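Local coordinates for protein putative gamma-glutamylcyclotransferase YkqA (Bacillus subtilis, PDB 2QIK) that probably acts as a gamma-glutamylcyclotransferase, an acyltransferase that would release 5-oxoproline from gamma-glutamyl compounds, at residues N2-V7 with G58-A63; P127-A132 with L190-Y195; A215-E220 with C229-V234. All coordinates share one frame; numbering follows the deposited sequence.

Interaction 1 (N2-V7 with G58-A63); sequences NSLLFV and GEVYEA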
ATOM      1  N   ASN A   2      -9.360   7.557 -24.226  1.00 20.37           N
ATOM      2  CA  ASN A   2      -8.447   7.438 -23.042  1.00 18.23           C
ATOM      3  C   ASN A   2      -8.097   5.994 -22.897  1.00 15.79           C
ATOM      4  O   ASN A   2      -8.842   5.104 -23.290  1.00 19.69           O
ATOM      5  CB  ASN A   2      -9.134   7.920 -21.741  1.00 17.47           C
ATOM      6  CG  ASN A   2      -9.355   9.366 -21.681  1.00 19.66           C
ATOM      7  OD1 ASN A   2      -9.984   9.899 -20.740  1.00 26.42           O
ATOM      8  ND2 ASN A   2      -8.794  10.059 -22.660  1.00 19.30           N
ATOM      9  N   SER A   3      -6.965   5.760 -22.296  1.00 12.21           N
ATOM     10  CA  SER A   3      -6.488   4.399 -22.101  1.00 12.12           C
ATOM     11  C   SER A   3      -6.073   4.243 -20.635  1.00 10.25           C
ATOM     12  O   SER A   3      -5.336   5.093 -20.113  1.00 11.99           O
ATOM     13  CB  SER A   3      -5.229   4.153 -22.934  1.00 13.64           C
ATOM     14  OG  SER A   3      -5.475   4.332 -24.328  1.00 18.82           O
ATOM     15  N   LEU A   4      -6.410   3.114 -20.027  1.00  8.71           N
ATOM     16  CA  LEU A   4      -5.821   2.762 -18.759  1.00  8.38           C
ATOM     17  C   LEU A   4      -4.356   2.449 -18.949  1.00  7.74           C
ATOM     18  O   LEU A   4      -3.964   1.777 -19.897  1.00  8.50           O
ATOM     19  CB  LEU A   4      -6.546   1.630 -18.075  1.00  9.31           C
ATOM     20  CG  LEU A   4      -7.977   1.907 -17.727  1.00 10.50           C
ATOM     21  CD1 LEU A   4      -8.595   0.618 -17.107  1.00 15.52           C
ATOM     22  CD2 LEU A   4      -8.117   3.041 -16.732  1.00 13.69           C
ATOM     23  N   LEU A   5      -3.549   2.928 -18.013  1.00  7.24           N
ATOM     24  CA  LEU A   5      -2.097   2.817 -18.033  1.00  7.64           C
ATOM     25  C   LEU A   5      -1.585   2.370 -16.657  1.00  7.12           C
ATOM     26  O   LEU A   5      -1.923   3.013 -15.655  1.00  7.80           O
ATOM     27  CB  LEU A   5      -1.488   4.172 -18.377  1.00  7.72           C
ATOM     28  CG  LEU A   5       0.047   4.236 -18.267  1.00  7.75           C
ATOM     29  CD1 LEU A   5       0.718   3.442 -19.311  1.00 10.49           C
ATOM     30  CD2 LEU A   5       0.495   5.684 -18.338  1.00  9.19           C
ATOM     31  N   PHE A   6      -0.872   1.262 -16.643  1.00  6.53           N
ATOM     32  CA  PHE A   6      -0.247   0.753 -15.414  1.00  6.29           C
ATOM     33  C   PHE A   6       1.203   1.176 -15.397  1.00  6.50           C
ATOM     34  O   PHE A   6       1.956   0.907 -16.329  1.00  8.01           O
ATOM     35  CB  PHE A   6      -0.354  -0.793 -15.398  1.00  6.25           C
ATOM     36  CG  PHE A   6       0.343  -1.461 -14.244  1.00  6.13           C
ATOM     37  CD1 PHE A   6       1.603  -1.962 -14.380  1.00  7.38           C
ATOM     38  CD2 PHE A   6      -0.271  -1.594 -13.024  1.00  6.68           C
ATOM     39  CE1 PHE A   6       2.244  -2.642 -13.331  1.00  8.28           C
ATOM     40  CE2 PHE A   6       0.362  -2.242 -11.992  1.00  7.47           C
ATOM     41  CZ  PHE A   6       1.569  -2.775 -12.163  1.00  6.67           C
ATOM     42  N   VAL A   7       1.587   1.877 -14.315  1.00  6.81           N
ATOM     43  CA  VAL A   7       2.944   2.347 -14.157  0.50  6.11           C
ATOM     44  C   VAL A   7       3.562   1.735 -12.901  1.00  6.85           C
ATOM     45  O   VAL A   7       2.929   1.581 -11.881  1.00  7.31           O
ATOM     46  CB  VAL A   7       3.127   3.903 -14.080  0.50  7.18           C
ATOM     47  CG1 VAL A   7       2.781   4.498 -15.484  0.50  7.68           C
ATOM     48  CG2 VAL A   7       2.271   4.502 -12.923  0.50  3.88           C
ATOM     49  N   GLY A  58       2.158  -1.519  -8.858  1.00  6.38           N
ATOM     50  CA  GLY A  58       2.155  -0.244  -9.471  1.00  6.36           C
ATOM     51  C   GLY A  58       0.820   0.459  -9.285  1.00  6.66           C
ATOM     52  O   GLY A  58       0.083   0.193  -8.343  1.00  7.34           O
ATOM     53  N   GLU A  59       0.532   1.396 -10.198  1.00  7.59           N
ATOM     54  CA  GLU A  59      -0.606   2.291 -10.095  1.00  7.81           C
ATOM     55  C   GLU A  59      -1.270   2.376 -11.460  1.00  8.06           C
ATOM     56  O   GLU A  59      -0.584   2.211 -12.480  1.00  8.29           O
ATOM     57  CB  GLU A  59      -0.105   3.710  -9.731  1.00  8.51           C
ATOM     58  CG  GLU A  59       0.662   3.768  -8.419  1.00  9.07           C
ATOM     59  CD  GLU A  59       1.524   4.982  -8.225  1.00 10.91           C
ATOM     60  OE1 GLU A  59       2.508   4.914  -7.426  1.00 12.12           O
ATOM     61  OE2 GLU A  59       1.360   6.006  -8.839  1.00 14.95           O
ATOM     62  N   VAL A  60      -2.602   2.587 -11.471  1.00  7.45           N
ATOM     63  CA  VAL A  60      -3.347   2.710 -12.727  1.00  7.03           C
ATOM     64  C   VAL A  60      -3.835   4.127 -12.893  1.00  6.32           C
ATOM     65  O   VAL A  60      -4.468   4.672 -11.994  1.00  7.67           O
ATOM     66  CB  VAL A  60      -4.507   1.752 -12.779  1.00  7.18           C
ATOM     67  CG1 VAL A  60      -5.328   1.902 -14.059  1.00  9.03           C
ATOM     68  CG2 VAL A  60      -4.071   0.286 -12.595  1.00  8.80           C
ATOM     69  N   TYR A  61      -3.553   4.706 -14.056  1.00  6.95           N
ATOM     70  CA  TYR A  61      -3.999   6.035 -14.445  1.00  7.47           C
ATOM     71  C   TYR A  61      -4.829   5.968 -15.711  1.00  8.22           C
ATOM     72  O   TYR A  61      -4.728   5.041 -16.509  1.00  9.21           O
ATOM     73  CB  TYR A  61      -2.763   6.932 -14.706  1.00  8.30           C
ATOM     74  CG  TYR A  61      -2.045   7.304 -13.459  1.00  7.67           C
ATOM     75  CD1 TYR A  61      -1.113   6.442 -12.909  1.00  8.62           C
ATOM     76  CD2 TYR A  61      -2.279   8.480 -12.779  1.00  9.05           C
ATOM     77  CE1 TYR A  61      -0.488   6.688 -11.742  1.00  8.91           C
ATOM     78  CE2 TYR A  61      -1.661   8.757 -11.594  1.00 10.39           C
ATOM     79  CZ  TYR A  61      -0.733   7.813 -11.061  1.00  9.34           C
ATOM     80  OH  TYR A  61      -0.144   8.103  -9.830  1.00 12.91           O
ATOM     81  N   GLU A  62      -5.666   7.002 -15.886  1.00  8.19           N
ATOM     82  CA  GLU A  62      -6.381   7.165 -17.131  1.00  9.39           C
ATOM     83  C   GLU A  62      -5.643   8.217 -17.984  1.00  9.55           C
ATOM     84  O   GLU A  62      -5.607   9.379 -17.636  1.00 11.13           O
ATOM     85  CB  GLU A  62      -7.763   7.665 -16.826  1.00 12.48           C
ATOM     86  CG  GLU A  62      -8.510   7.979 -18.031  1.00 18.51           C
ATOM     87  CD  GLU A  62      -9.384   6.982 -18.496  1.00 26.04           C
ATOM     88  OE1 GLU A  62      -8.827   5.833 -18.735  1.00 28.86           O
ATOM     89  OE2 GLU A  62     -10.604   7.450 -18.684  1.00 34.63           O
ATOM     90  N   ALA A  63      -5.007   7.754 -19.054  1.00  9.28           N
ATOM     91  CA  ALA A  63      -4.147   8.534 -19.902  1.00  9.97           C
ATOM     92  C   ALA A  63      -4.803   8.898 -21.201  1.00 10.57           C
ATOM     93  O   ALA A  63      -5.279   8.019 -21.932  1.00 11.79           O
ATOM     94  CB  ALA A  63      -2.877   7.800 -20.173  1.00 11.06           C
TER
HETATM   95  O   HOH W   1      -5.137   7.061 -24.815  1.00 16.36           O
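E62 reaches across to N2 and L4 because its CG stands anti to the backbone N (chi1 174°) and the chain then bends at chi2 (97°), turning CD toward the first strand. There E62 CD lies 3.4 Å from N2 CB, while E62 OE1 rests 3.5 Å from L4 CD2, so the carboxylate lies against two aliphatic groups. An alanine in place of E62 would probably leave L4 CD2 and N2 CB without this cover and open a gap at the strand end. The same methyl, L4 CD2, also meets V60 CG1 at 4.0 Å on the face that L4 and E62 share with F6 and V60. F6 likewise has CG anti to its backbone N (chi1 175°), and the end of its ring reaches G58, with F6 CZ 3.6 Å from G58 N. On the other face V7, in one of its two modelled conformers, crosses Y61 at about a right angle, V7 CG2 touching Y61 CE1 at 3.7 Å. The Y61 hydroxyl donates to E59 in a 2.8 Å bond, OH to OE2, with OE2 lying in the plane of the ring; R12 and K13 also bind the E59 carboxylate, and V7 neighbours L11 of the probable substrate loop. At the far end a single water joins S3 OG to A63 O. Six backbone hydrogen bonds, paired at S3–A63, L5–Y61 and V7–E59, alternate with the non-hydrogen-bonded pairs L4–E62 and F6–V60. Since L4 and F6 also bond through their backbones to L95, the first strand is held along both edges, and the antiparallel sheet curls into the small closed barrel of the gamma-glutamylcyclotransferase fold.

Interaction 2 (P127-A132 with L190-Y195); sequences PIYYFA and LYRIPY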
ATOM      1  N   PRO A 127      14.017   9.278   8.242  1.00  9.08           N
ATOM      2  CA  PRO A 127      13.059   8.411   8.882  1.00  8.57           C
ATOM      3  C   PRO A 127      12.073   7.800   7.885  1.00  7.13           C
ATOM      4  O   PRO A 127      12.046   8.163   6.712  1.00  8.14           O
ATOM      5  CB  PRO A 127      12.288   9.384   9.771  1.00 10.71           C
ATOM      6  CG  PRO A 127      12.330  10.650   9.039  1.00 11.49           C
ATOM      7  CD  PRO A 127      13.711  10.713   8.441  1.00 10.81           C
ATOM      8  N   ILE A 128      11.248   6.905   8.393  1.00  7.72           N
ATOM      9  CA  ILE A 128      10.113   6.350   7.728  0.50  7.40           C
ATOM     10  C   ILE A 128       8.843   6.978   8.381  1.00  7.19           C
ATOM     11  O   ILE A 128       8.794   6.985   9.616  1.00  8.60           O
ATOM     12  CB  ILE A 128      10.122   4.843   7.983  0.50  7.72           C
ATOM     13  CG1 ILE A 128      11.355   4.172   7.333  0.50  8.38           C
ATOM     14  CG2 ILE A 128       8.843   4.176   7.493  0.50  8.21           C
ATOM     15  CD1 ILE A 128      11.426   4.280   5.789  0.50  9.39           C
ATOM     16  N   TYR A 129       7.858   7.411   7.581  1.00  7.69           N
ATOM     17  CA  TYR A 129       6.555   7.805   8.118  1.00  8.52           C
ATOM     18  C   TYR A 129       5.676   6.570   7.885  1.00  7.43           C
ATOM     19  O   TYR A 129       5.377   6.186   6.762  1.00  8.75           O
ATOM     20  CB  TYR A 129       6.067   9.037   7.375  1.00  9.13           C
ATOM     21  CG  TYR A 129       6.843  10.232   7.854  1.00 10.57           C
ATOM     22  CD1 TYR A 129       6.514  10.836   9.066  1.00 13.13           C
ATOM     23  CD2 TYR A 129       7.952  10.696   7.182  1.00 13.42           C
ATOM     24  CE1 TYR A 129       7.249  11.905   9.563  1.00 16.26           C
ATOM     25  CE2 TYR A 129       8.709  11.715   7.689  1.00 15.24           C
ATOM     26  CZ  TYR A 129       8.362  12.334   8.836  1.00 13.04           C
ATOM     27  OH  TYR A 129       9.129  13.368   9.330  1.00 19.46           O
ATOM     28  N   TYR A 130       5.282   5.943   8.980  1.00  6.75           N
ATOM     29  CA  TYR A 130       4.577   4.672   9.042  1.00  6.20           C
ATOM     30  C   TYR A 130       3.133   4.903   9.482  1.00  6.89           C
ATOM     31  O   TYR A 130       2.872   5.415  10.576  1.00  7.57           O
ATOM     32  CB  TYR A 130       5.271   3.697   9.988  1.00  7.39           C
ATOM     33  CG  TYR A 130       4.462   2.452  10.289  1.00  7.06           C
ATOM     34  CD1 TYR A 130       3.956   1.682   9.281  1.00  8.10           C
ATOM     35  CD2 TYR A 130       4.172   2.114  11.579  1.00  7.81           C
ATOM     36  CE1 TYR A 130       3.119   0.625   9.545  1.00  8.04           C
ATOM     37  CE2 TYR A 130       3.353   1.020  11.885  1.00  8.73           C
ATOM     38  CZ  TYR A 130       2.824   0.290  10.835  1.00  8.50           C
ATOM     39  OH  TYR A 130       1.965  -0.746  11.105  1.00 12.01           O
ATOM     40  N   PHE A 131       2.194   4.518   8.604  1.00  6.50           N
ATOM     41  CA  PHE A 131       0.740   4.695   8.847  1.00  6.34           C
ATOM     42  C   PHE A 131       0.113   3.381   9.339  1.00  6.86           C
ATOM     43  O   PHE A 131       0.107   2.380   8.589  1.00  7.90           O
ATOM     44  CB  PHE A 131       0.085   5.160   7.578  1.00  8.32           C
ATOM     45  CG  PHE A 131      -1.361   5.454   7.699  1.00  8.15           C
ATOM     46  CD1 PHE A 131      -1.861   6.564   8.373  1.00 10.12           C
ATOM     47  CD2 PHE A 131      -2.305   4.627   7.112  1.00  9.22           C
ATOM     48  CE1 PHE A 131      -3.249   6.802   8.485  1.00 10.98           C
ATOM     49  CE2 PHE A 131      -3.680   4.886   7.307  1.00 11.67           C
ATOM     50  CZ  PHE A 131      -4.106   5.951   7.926  1.00 10.77           C
ATOM     51  N   ALA A 132      -0.344   3.404  10.575  1.00  7.25           N
ATOM     52  CA  ALA A 132      -0.976   2.264  11.183  1.00  7.99           C
ATOM     53  C   ALA A 132      -2.468   2.515  11.312  1.00  7.97           C
ATOM     54  O   ALA A 132      -2.880   3.569  11.817  1.00  9.42           O
ATOM     55  CB  ALA A 132      -0.391   2.093  12.645  1.00  9.16           C
ATOM     56  N   LEU A 190      -0.102   8.095  12.229  1.00  8.91           N
ATOM     57  CA  LEU A 190       1.156   8.196  11.518  1.00  8.24           C
ATOM     58  C   LEU A 190       2.253   8.332  12.524  1.00  8.37           C
ATOM     59  O   LEU A 190       2.244   9.227  13.385  1.00  9.42           O
ATOM     60  CB  LEU A 190       1.143   9.402  10.564  1.00  9.61           C
ATOM     61  CG  LEU A 190       2.329   9.503   9.648  1.00  9.14           C
ATOM     62  CD1 LEU A 190       2.290   8.354   8.643  1.00 10.06           C
ATOM     63  CD2 LEU A 190       2.396  10.829   8.946  1.00 11.36           C
ATOM     64  N   TYR A 191       3.239   7.438  12.474  1.00  7.72           N
ATOM     65  CA  TYR A 191       4.415   7.465  13.307  1.00  7.28           C
ATOM     66  C   TYR A 191       5.655   7.880  12.512  1.00  7.24           C
ATOM     67  O   TYR A 191       5.796   7.525  11.345  1.00  8.57           O
ATOM     68  CB  TYR A 191       4.741   6.097  13.848  1.00  7.96           C
ATOM     69  CG  TYR A 191       3.750   5.416  14.761  1.00  8.08           C
ATOM     70  CD1 TYR A 191       3.749   5.633  16.120  1.00  8.72           C
ATOM     71  CD2 TYR A 191       2.896   4.479  14.259  1.00  8.53           C
ATOM     72  CE1 TYR A 191       2.909   4.980  16.957  1.00  9.14           C
ATOM     73  CE2 TYR A 191       1.998   3.784  15.103  1.00  9.15           C
ATOM     74  CZ  TYR A 191       2.041   4.026  16.450  1.00  8.52           C
ATOM     75  OH  TYR A 191       1.209   3.324  17.305  1.00  9.74           O
ATOM     76  N   ARG A 192       6.549   8.659  13.115  1.00  8.07           N
ATOM     77  CA  ARG A 192       7.895   8.889  12.559  1.00  7.67           C
ATOM     78  C   ARG A 192       8.824   7.860  13.232  1.00  8.40           C
ATOM     79  O   ARG A 192       8.989   7.884  14.458  1.00  9.04           O
ATOM     80  CB  ARG A 192       8.365  10.283  12.904  1.00  8.85           C
ATOM     81  CG  ARG A 192       9.711  10.655  12.322  1.00  8.87           C
ATOM     82  CD  ARG A 192      10.171  11.997  12.702  1.00  9.65           C
ATOM     83  NE  ARG A 192       9.309  12.957  12.128  1.00 16.53           N
ATOM     84  CZ  ARG A 192       8.314  13.620  12.740  1.00 18.12           C
ATOM     85  NH1 ARG A 192       8.084  13.462  14.041  1.00 18.57           N
ATOM     86  NH2 ARG A 192       7.558  14.460  12.046  1.00 19.17           N
ATOM     87  N   ILE A 193       9.365   6.949  12.436  1.00  8.27           N
ATOM     88  CA  ILE A 193      10.199   5.865  12.962  1.00  7.43           C
ATOM     89  C   ILE A 193      11.569   5.848  12.263  1.00  7.75           C
ATOM     90  O   ILE A 193      11.674   6.251  11.096  1.00  8.23           O
ATOM     91  CB  ILE A 193       9.511   4.512  12.850  1.00  8.74           C
ATOM     92  CG1 ILE A 193       9.436   4.014  11.376  1.00  8.91           C
ATOM     93  CG2 ILE A 193       8.130   4.484  13.473  1.00  9.49           C
ATOM     94  CD1 ILE A 193       8.786   2.634  11.239  1.00 10.27           C
ATOM     95  N   PRO A 194      12.602   5.352  12.925  1.00  6.91           N
ATOM     96  CA  PRO A 194      13.846   5.148  12.249  1.00  7.61           C
ATOM     97  C   PRO A 194      13.743   3.959  11.288  1.00  7.02           C
ATOM     98  O   PRO A 194      13.012   3.021  11.523  1.00  7.94           O
ATOM     99  CB  PRO A 194      14.871   4.894  13.387  1.00  9.32           C
ATOM    100  CG  PRO A 194      14.150   5.345  14.648  1.00 12.29           C
ATOM    101  CD  PRO A 194      12.690   5.029  14.355  1.00  9.44           C
ATOM    102  N   TYR A 195      14.578   4.002  10.260  1.00  8.12           N
ATOM    103  CA  TYR A 195      14.780   2.864   9.365  1.00  7.94           C
ATOM    104  C   TYR A 195      14.995   1.543  10.157  1.00  7.09           C
ATOM    105  O   TYR A 195      14.565   0.477   9.731  1.00  8.02           O
ATOM    106  CB  TYR A 195      15.933   3.136   8.451  1.00  7.40           C
ATOM    107  CG  TYR A 195      16.140   2.043   7.435  1.00  7.24           C
ATOM    108  CD1 TYR A 195      15.273   1.824   6.403  1.00  9.51           C
ATOM    109  CD2 TYR A 195      17.269   1.220   7.493  1.00  7.76           C
ATOM    110  CE1 TYR A 195      15.454   0.818   5.493  1.00 11.75           C
ATOM    111  CE2 TYR A 195      17.464   0.208   6.580  1.00  9.24           C
ATOM    112  CZ  TYR A 195      16.568   0.035   5.574  1.00 11.11           C
ATOM    113  OH  TYR A 195      16.807  -0.986   4.660  1.00 15.31           O
TER
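Y129 and R192 run side by side in the same direction, and R192 NE donates its N-H to Y129 OH at 2.8 Å (161° at the hydrogen). The hydroxyl lies at the edge of the guanidinium, near its plane, whereas the ring plane stands 89° from that plane, so the two flat groups meet without stacking. A weak second bond, 3.3 Å from R192 NH2 to Y129 OH, adds little. Lower down, the aliphatic part of the arginine is lined by proline, R192 CG lying 3.8 Å from P127 CB. Also on this face, L190 CD1 touches Y129 CB and F131 CB alike.

On the reverse face I193 puts CG1 between its backbone N and carbonyl carbon (chi1 72°), which sets CG1 3.6 Å from I128 CB and lets CD1 reach Y130 CB. Y130 and Y191 then lie alongside, Y130 CD2 3.8 Å from Y191 CD2, and A132 CB comes to the edge of the Y191 ring at CE2. Beneath these side chains is an antiparallel strand pair, hydrogen-bonded at I128–I193 and Y130–Y191. Strand 185-193 lies between 128-132 and 154-161, within the second AIG2-like region.

Farther out, D153 forms a salt bridge with R192 NH1 and fixes the far side of the guanidinium. Y191 OH bonds to the carbonyl of C136, and its ring meets F151 edge-to-face. Strand 128-132 pairs on its other edge with strand 224-234. M120 of helix 115-122 covers I128, and a citrate, probably from crystallisation though it may mark a pocket, lies about 4 Å from the Y130 side chain.

Interaction 3 (A215-E220 with C229-V234); sequences AFVDVE and CLTFLV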
ATOM      1  N   ALA A 215       3.214  -1.144   1.324  1.00  6.39           N
ATOM      2  CA  ALA A 215       2.509  -0.313   0.408  1.00  7.41           C
ATOM      3  C   ALA A 215       2.696   1.122   0.799  1.00  6.46           C
ATOM      4  O   ALA A 215       3.219   1.421   1.882  1.00  6.87           O
ATOM      5  CB  ALA A 215       1.032  -0.697   0.358  1.00  8.80           C
ATOM      6  N   PHE A 216       2.253   2.046  -0.034  1.00  6.66           N
ATOM      7  CA  PHE A 216       2.518   3.473   0.155  1.00  7.05           C
ATOM      8  C   PHE A 216       1.220   4.270  -0.015  1.00  8.09           C
ATOM      9  O   PHE A 216       0.453   3.980  -0.958  1.00  8.97           O
ATOM     10  CB  PHE A 216       3.606   3.981  -0.786  1.00  9.86           C
ATOM     11  CG  PHE A 216       4.871   3.213  -0.555  1.00 11.49           C
ATOM     12  CD1 PHE A 216       5.724   3.553   0.428  1.00 13.60           C
ATOM     13  CD2 PHE A 216       5.078   2.009  -1.202  1.00 12.84           C
ATOM     14  CE1 PHE A 216       6.815   2.733   0.744  1.00 14.43           C
ATOM     15  CE2 PHE A 216       6.129   1.181  -0.887  1.00 15.41           C
ATOM     16  CZ  PHE A 216       6.999   1.599   0.071  1.00 16.04           C
ATOM     17  N   VAL A 217       1.030   5.228   0.860  1.00  8.38           N
ATOM     18  CA  VAL A 217      -0.108   6.107   0.843  1.00  8.63           C
ATOM     19  C   VAL A 217       0.338   7.485   1.221  1.00  8.51           C
ATOM     20  O   VAL A 217       1.297   7.701   1.920  1.00  9.76           O
ATOM     21  CB  VAL A 217      -1.242   5.620   1.802  1.00  8.92           C
ATOM     22  CG1 VAL A 217      -1.845   4.364   1.291  1.00 10.19           C
ATOM     23  CG2 VAL A 217      -0.769   5.477   3.246  1.00  9.79           C
ATOM     24  N   ASP A 218      -0.441   8.461   0.761  1.00  9.26           N
ATOM     25  CA  ASP A 218      -0.257   9.900   1.126  1.00  8.56           C
ATOM     26  C   ASP A 218      -1.354  10.251   2.119  1.00  9.86           C
ATOM     27  O   ASP A 218      -2.529   9.951   1.894  1.00 12.27           O
ATOM     28  CB  ASP A 218      -0.380  10.833  -0.072  1.00  9.61           C
ATOM     29  CG  ASP A 218       0.728  10.690  -1.079  1.00 10.78           C
ATOM     30  OD1 ASP A 218       1.702   9.933  -0.911  1.00 10.59           O
ATOM     31  OD2 ASP A 218       0.667  11.427  -2.102  1.00 16.42           O
ATOM     32  N   VAL A 219      -1.015  10.879   3.259  1.00 12.25           N
ATOM     33  CA  VAL A 219      -1.993  11.157   4.291  1.00 13.05           C
ATOM     34  C   VAL A 219      -1.880  12.546   4.796  1.00 16.20           C
ATOM     35  O   VAL A 219      -0.846  13.163   4.573  1.00 16.36           O
ATOM     36  CB  VAL A 219      -1.942  10.182   5.503  1.00 12.27           C
ATOM     37  CG1 VAL A 219      -2.058   8.759   5.070  1.00 12.52           C
ATOM     38  CG2 VAL A 219      -0.666  10.442   6.352  1.00 12.45           C
ATOM     39  N   GLU A 220      -2.977  13.000   5.458  1.00 16.42           N
ATOM     40  CA  GLU A 220      -3.021  14.283   6.059  1.00 19.51           C
ATOM     41  C   GLU A 220      -2.958  14.158   7.564  1.00 16.62           C
ATOM     42  O   GLU A 220      -3.794  13.523   8.100  1.00 19.53           O
ATOM     43  CB  GLU A 220      -4.249  15.097   5.593  1.00 19.88           C
ATOM     44  CG  GLU A 220      -3.835  16.555   5.674  1.00 26.56           C
ATOM     45  CD  GLU A 220      -4.828  17.579   5.194  1.00 28.29           C
ATOM     46  OE1 GLU A 220      -5.762  17.219   4.413  1.00 37.17           O
ATOM     47  OE2 GLU A 220      -4.615  18.748   5.614  1.00 34.19           O
ATOM     48  N   CYS A 229       4.004   7.517   2.633  1.00  7.83           N
ATOM     49  CA  CYS A 229       4.012   6.900   3.951  1.00  7.79           C
ATOM     50  C   CYS A 229       3.885   5.380   3.761  1.00  6.78           C
ATOM     51  O   CYS A 229       3.140   4.899   2.909  1.00  8.73           O
ATOM     52  CB  CYS A 229       2.837   7.361   4.759  1.00  8.87           C
ATOM     53  SG  CYS A 229       2.835   9.120   5.047  1.00 10.39           S
ATOM     54  N   LEU A 230       4.671   4.626   4.518  1.00  6.33           N
ATOM     55  CA  LEU A 230       4.579   3.162   4.505  1.00  6.42           C
ATOM     56  C   LEU A 230       3.362   2.695   5.254  1.00  6.63           C
ATOM     57  O   LEU A 230       3.038   3.175   6.340  1.00  6.89           O
ATOM     58  CB  LEU A 230       5.776   2.617   5.235  1.00  7.57           C
ATOM     59  CG  LEU A 230       5.828   1.091   5.507  1.00  7.14           C
ATOM     60  CD1 LEU A 230       5.930   0.355   4.166  1.00  9.70           C
ATOM     61  CD2 LEU A 230       6.930   0.738   6.360  1.00  8.97           C
ATOM     62  N   THR A 231       2.657   1.723   4.666  1.00  5.88           N
ATOM     63  CA  THR A 231       1.643   0.951   5.355  1.00  6.26           C
ATOM     64  C   THR A 231       1.731  -0.488   4.888  1.00  6.74           C
ATOM     65  O   THR A 231       2.629  -0.815   4.124  1.00  7.32           O
ATOM     66  CB  THR A 231       0.270   1.649   5.153  1.00  7.03           C
ATOM     67  OG1 THR A 231      -0.650   1.120   6.116  1.00  8.33           O
ATOM     68  CG2 THR A 231      -0.308   1.434   3.811  1.00  6.95           C
ATOM     69  N   PHE A 232       0.857  -1.355   5.404  1.00  6.63           N
ATOM     70  CA  PHE A 232       0.859  -2.739   5.008  1.00  6.15           C
ATOM     71  C   PHE A 232      -0.541  -3.119   4.638  1.00  6.67           C
ATOM     72  O   PHE A 232      -1.511  -2.709   5.300  1.00  7.78           O
ATOM     73  CB  PHE A 232       1.394  -3.648   6.138  1.00  6.65           C
ATOM     74  CG  PHE A 232       2.823  -3.432   6.432  1.00  6.64           C
ATOM     75  CD1 PHE A 232       3.209  -2.482   7.344  1.00  7.02           C
ATOM     76  CD2 PHE A 232       3.807  -4.130   5.747  1.00  7.29           C
ATOM     77  CE1 PHE A 232       4.532  -2.228   7.581  1.00  8.00           C
ATOM     78  CE2 PHE A 232       5.134  -3.906   5.987  1.00  7.44           C
ATOM     79  CZ  PHE A 232       5.498  -2.940   6.902  1.00  7.53           C
ATOM     80  N   LEU A 233      -0.673  -3.868   3.520  1.00  5.87           N
ATOM     81  CA  LEU A 233      -2.035  -4.257   2.978  1.00  6.47           C
ATOM     82  C   LEU A 233      -2.085  -5.764   2.763  1.00  6.06           C
ATOM     83  O   LEU A 233      -1.075  -6.376   2.434  1.00  6.54           O
ATOM     84  CB  LEU A 233      -2.329  -3.521   1.665  1.00  6.85           C
ATOM     85  CG  LEU A 233      -2.293  -2.004   1.759  1.00  7.24           C
ATOM     86  CD1 LEU A 233      -2.378  -1.403   0.366  1.00  8.37           C
ATOM     87  CD2 LEU A 233      -3.344  -1.475   2.707  1.00  8.72           C
ATOM     88  N   VAL A 234      -3.266  -6.341   3.013  1.00  6.44           N
ATOM     89  CA  VAL A 234      -3.446  -7.762   2.876  1.00  7.30           C
ATOM     90  C   VAL A 234      -3.295  -8.204   1.443  1.00  7.82           C
ATOM     91  O   VAL A 234      -3.809  -7.596   0.514  1.00  8.50           O
ATOM     92  CB  VAL A 234      -4.836  -8.162   3.414  1.00  7.27           C
ATOM     93  CG1 VAL A 234      -5.188  -9.602   3.122  1.00  9.64           C
ATOM     94  CG2 VAL A 234      -4.913  -7.936   4.887  1.00  8.40           C
TER
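The F216 ring meets the neighbouring strand with its CD1 3.8 Å from C229 O and its CE1 4.3 Å from L230 CD1. K116 and M120 of helix 115-122 also touch this ring. The carbonyl groups of A215 and T231 are the other flat elements, and each receives the N-H of its partner from above its plane, the donor standing nearly 40° out of it in both cases. Both bonds keep an ordinary length, 2.9 Å from T231 N to A215 O and from A215 N to T231 O. V217 and C229 form the next hydrogen-bonded pair, in which C229 CB sits only 3.2 Å from V217 O.

On the face of A215, V217, C229 and T231 the contacts are mostly between aliphatic groups. V217 and T231 cross at about a right angle, with V217 CG2 4.1 Å from T231 CG2. Further along, A215 CB and L233 CD1 are pressed to 3.5 Å, tighter than ordinary van der Waals contact, and C229 SG, anti to its carbonyl carbon (chi1 -62°), meets V219 CG2 at 4.0 Å. The short strand axes are 127° apart, so the strands diverge away from the paired residues; the register runs from A215–T231 to V217–C229, and V219 and L233 add side-chain contacts beyond it.

The threonine hydroxyl does not serve this pairing: T231 OG1 bonds instead to F131 O on the adjoining strand. The chemistry therefore implies a division of labour, in which backbone bonds and methyl packing hold the hairpin together while the hydroxyl of T231 ties it to strand 128-132.

Overall arrangement
From the N terminus, interaction 1 closes first, bringing strand 3-7 against strand 55-63 with 50 residues, partly strand, between the segments. Interaction 2 follows, joining strand 128-132 to strand 185-193 over 57 intervening residues, and interaction 3 pairs the two arms of a hairpin with only eight residues between its segments. The three lie in series, and none nests in or crosses another. Interactions 2 and 3 touch, since strand 128-132 bonds through its backbone to L230, so the sheet of interaction 2 and the hairpin form one continuous unit. Interaction 1 stands apart on the other side of the chain's centre from interaction 2, its centre about 20 Å from that of interaction 3.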